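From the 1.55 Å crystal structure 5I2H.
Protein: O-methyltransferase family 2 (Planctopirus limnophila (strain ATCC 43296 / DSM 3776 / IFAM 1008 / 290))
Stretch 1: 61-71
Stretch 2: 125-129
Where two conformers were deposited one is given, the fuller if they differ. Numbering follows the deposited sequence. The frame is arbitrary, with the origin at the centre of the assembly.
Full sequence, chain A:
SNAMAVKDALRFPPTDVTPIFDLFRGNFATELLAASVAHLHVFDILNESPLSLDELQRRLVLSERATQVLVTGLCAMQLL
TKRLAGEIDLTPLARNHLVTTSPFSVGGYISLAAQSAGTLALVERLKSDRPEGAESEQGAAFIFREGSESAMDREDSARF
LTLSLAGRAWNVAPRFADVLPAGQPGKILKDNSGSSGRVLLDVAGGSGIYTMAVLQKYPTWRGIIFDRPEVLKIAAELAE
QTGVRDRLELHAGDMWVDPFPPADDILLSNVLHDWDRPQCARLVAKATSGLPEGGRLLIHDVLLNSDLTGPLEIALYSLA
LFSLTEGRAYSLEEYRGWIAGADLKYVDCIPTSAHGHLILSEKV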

# COMPACT_ATOMS: atom_id res chain seq x y z
N VAL A 61 8.16 -11.18 22.44
CA VAL A 61 7.23 -10.96 23.55
C VAL A 61 5.88 -10.47 23.00
O VAL A 61 5.40 -9.38 23.34
CB VAL A 61 7.84 -10.05 24.66
CG1 VAL A 61 9.17 -10.61 25.08
CG2 VAL A 61 8.08 -8.59 24.26
N LEU A 62 5.25 -11.31 22.19
CA LEU A 62 3.98 -11.01 21.55
C LEU A 62 3.01 -12.16 21.77
O LEU A 62 3.41 -13.32 21.96
CB LEU A 62 4.14 -10.74 20.03
CG LEU A 62 4.93 -9.53 19.54
CD1 LEU A 62 5.01 -9.54 17.99
CD2 LEU A 62 4.30 -8.23 20.02
N SER A 63 1.72 -11.85 21.72
CA SER A 63 0.70 -12.88 21.75
C SER A 63 0.81 -13.77 20.52
O SER A 63 1.46 -13.42 19.53
CB SER A 63 -0.70 -12.26 21.82
OG SER A 63 -1.01 -11.55 20.62
N GLU A 64 0.16 -14.93 20.60
CA GLU A 64 0.04 -15.81 19.43
C GLU A 64 -0.60 -15.08 18.27
O GLU A 64 -0.13 -15.18 17.13
CB GLU A 64 -0.79 -17.05 19.77
CG GLU A 64 -0.68 -18.20 18.73
CD GLU A 64 -1.81 -18.26 17.64
OE1 GLU A 64 -2.80 -17.48 17.69
OE2 GLU A 64 -1.68 -19.12 16.71
N ARG A 65 -1.67 -14.33 18.54
CA ARG A 65 -2.36 -13.65 17.44
C ARG A 65 -1.46 -12.59 16.83
O ARG A 65 -1.32 -12.52 15.60
CB ARG A 65 -3.67 -13.02 17.94
CG ARG A 65 -4.47 -12.35 16.79
CD ARG A 65 -5.82 -11.79 17.24
NE ARG A 65 -5.67 -10.73 18.22
CZ ARG A 65 -6.18 -9.51 18.08
NH1 ARG A 65 -6.86 -9.18 16.98
NH2 ARG A 65 -6.01 -8.62 19.06
N ALA A 66 -0.82 -11.77 17.67
CA ALA A 66 0.05 -10.72 17.13
C ALA A 66 1.20 -11.33 16.35
O ALA A 66 1.57 -10.81 15.28
CB ALA A 66 0.60 -9.84 18.27
N THR A 67 1.76 -12.43 16.84
CA THR A 67 2.87 -13.04 16.11
C THR A 67 2.40 -13.61 14.78
O THR A 67 3.09 -13.44 13.75
CB THR A 67 3.57 -14.10 16.97
OG1 THR A 67 3.98 -13.51 18.22
CG2 THR A 67 4.82 -14.63 16.25
N GLN A 68 1.21 -14.22 14.75
CA GLN A 68 0.69 -14.77 13.51
C GLN A 68 0.47 -13.68 12.48
O GLN A 68 0.83 -13.86 11.31
CB GLN A 68 -0.62 -15.55 13.69
CG GLN A 68 -0.55 -16.84 14.45
CD GLN A 68 -0.12 -18.04 13.62
OE1 GLN A 68 0.54 -17.92 12.59
NE2 GLN A 68 -0.53 -19.23 14.06
N VAL A 69 -0.16 -12.56 12.86
CA VAL A 69 -0.44 -11.58 11.82
C VAL A 69 0.86 -10.95 11.31
O VAL A 69 0.98 -10.62 10.12
CB VAL A 69 -1.46 -10.49 12.25
CG1 VAL A 69 -2.75 -11.13 12.79
CG2 VAL A 69 -0.91 -9.53 13.26
N LEU A 70 1.85 -10.78 12.19
CA LEU A 70 3.14 -10.23 11.79
C LEU A 70 3.87 -11.18 10.86
O LEU A 70 4.36 -10.78 9.79
CB LEU A 70 3.98 -9.93 13.05
CG LEU A 70 5.38 -9.37 12.75
CD1 LEU A 70 5.79 -8.28 13.75
CD2 LEU A 70 6.38 -10.48 12.82
N VAL A 71 3.91 -12.47 11.22
CA VAL A 71 4.62 -13.44 10.40
C VAL A 71 3.92 -13.62 9.06
O VAL A 71 4.57 -13.68 8.00
CB VAL A 71 4.76 -14.78 11.14
CG1 VAL A 71 5.16 -15.91 10.16
CG2 VAL A 71 5.78 -14.65 12.27
N ARG A 125 -0.72 -1.77 19.19
CA ARG A 125 -1.66 -2.88 19.04
C ARG A 125 -0.95 -4.22 19.20
O ARG A 125 -1.39 -5.09 19.96
CB ARG A 125 -2.36 -2.84 17.68
CG ARG A 125 -3.31 -1.67 17.42
CD ARG A 125 -4.42 -1.53 18.48
NE ARG A 125 -4.04 -0.66 19.59
CZ ARG A 125 -3.84 0.65 19.50
NH1 ARG A 125 -3.98 1.28 18.34
NH2 ARG A 125 -3.49 1.35 20.58
N LEU A 126 0.15 -4.40 18.46
CA LEU A 126 0.89 -5.67 18.50
C LEU A 126 1.37 -5.96 19.92
O LEU A 126 1.19 -7.07 20.43
CB LEU A 126 2.07 -5.65 17.53
CG LEU A 126 1.77 -5.70 16.02
CD1 LEU A 126 3.01 -5.29 15.20
CD2 LEU A 126 1.29 -7.07 15.57
N LYS A 127 1.98 -4.96 20.56
CA LYS A 127 2.59 -5.20 21.86
C LYS A 127 1.56 -5.39 22.96
O LYS A 127 1.79 -6.13 23.92
CB LYS A 127 3.51 -4.04 22.23
CG LYS A 127 4.79 -3.98 21.49
CD LYS A 127 5.55 -2.77 21.97
CE LYS A 127 6.93 -2.69 21.36
NZ LYS A 127 7.72 -1.63 22.04
N SER A 128 0.42 -4.71 22.85
CA SER A 128 -0.56 -4.74 23.92
C SER A 128 -1.55 -5.89 23.79
O SER A 128 -2.32 -6.13 24.72
CB SER A 128 -1.32 -3.42 23.97
OG SER A 128 -2.20 -3.28 22.86
N ASP A 129 -1.54 -6.62 22.69
CA ASP A 129 -2.52 -7.69 22.58
C ASP A 129 -2.38 -8.76 23.67
O ASP A 129 -1.28 -9.16 24.02
CB ASP A 129 -2.45 -8.36 21.24
CG ASP A 129 -3.60 -9.29 21.03
OD1 ASP A 129 -4.73 -8.90 21.43
OD2 ASP A 129 -3.38 -10.39 20.51
O HOH W 1 4.38 -6.98 24.67
O HOH W 2 1.21 -8.97 22.32
O HOH W 3 -5.22 -12.39 20.90

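This is a mixed contact in which the start of one helix meets a second helical segment, with Asp-129 bound by Ser-63 and Arg-65, and Leu-126 packed among small and branched apolar side chains.

The polar part centres on the carboxylate of Asp-129, a residue whose CA-to-CB bond points toward the first stretch. Ser-63 OG donates a hydrogen bond to Asp-129 OD2 at 2.6 Å. The same hydroxyl accepts from Ala-66 N, with 3.0 Å between Ala-66 N and Ser-63 OG and an N-H...acceptor angle of 164°, so Ser-63, in rotamer p, caps the helix that begins at Glu-64 while donating its own hydroxyl hydrogen to Asp-129 OD2. Ser-63 O also serves that first turn, accepting from Thr-67 N at 2.9 Å and from Thr-67 OG1 at 2.8 Å.

Arg-65 completes the grip on the carboxylate. Its CA-to-CB bond points sideways, but the long side chain brings its guanidinium to Asp-129, which meets it at the edge and near its plane. Two hydrogen bonds make up this salt bridge: Arg-65 NH2 to Asp-129 OD1 is short and nearly straight (2.7 Å, 165°), whereas Arg-65 NE to Asp-129 OD2 is longer and more bent (3.3 Å, 149°). Both carboxylate oxygens are therefore engaged, and OD2 serves Ser-63 and Arg-65 together. Water 3 joins the group, donating to Asp-129 OD2 at 2.7 Å and accepting from Arg-65 NE at 3.2 Å.

The apolar part follows one face of the first helix. Ala-66 and Leu-126 mark the closest backbone approach in the register, their CA atoms 5.3 Å apart; the methyl of Ala-66 points toward the other stretch and lies 3.9 Å, CB to CD2, from Leu-126. Leu-126 CD2 also reaches Val-69 CG2 at 4.0 Å, while Leu-126 CD1 lies 4.3 Å from Leu-70 CD1. Leu-62, ahead of the helix, extends the patch: its CD2 is 4.2 Å from Leu-126 CB and 3.9 Å from Lys-127 CA, so it packs partly against backbone. With 97 Å² covered, Leu-126 contributes the largest share of the 389 Å² buried in total.

Water also links the backbones. Water 1 donates to Val-61 O at 2.9 Å and to Lys-127 O at 2.8 Å, bridging the two carbonyls. Water 2 accepts from Ser-63 N at 3.0 Å and lies 2.7 Å from Leu-126 O, connecting the residue that caps one helix to a carbonyl of the other helix.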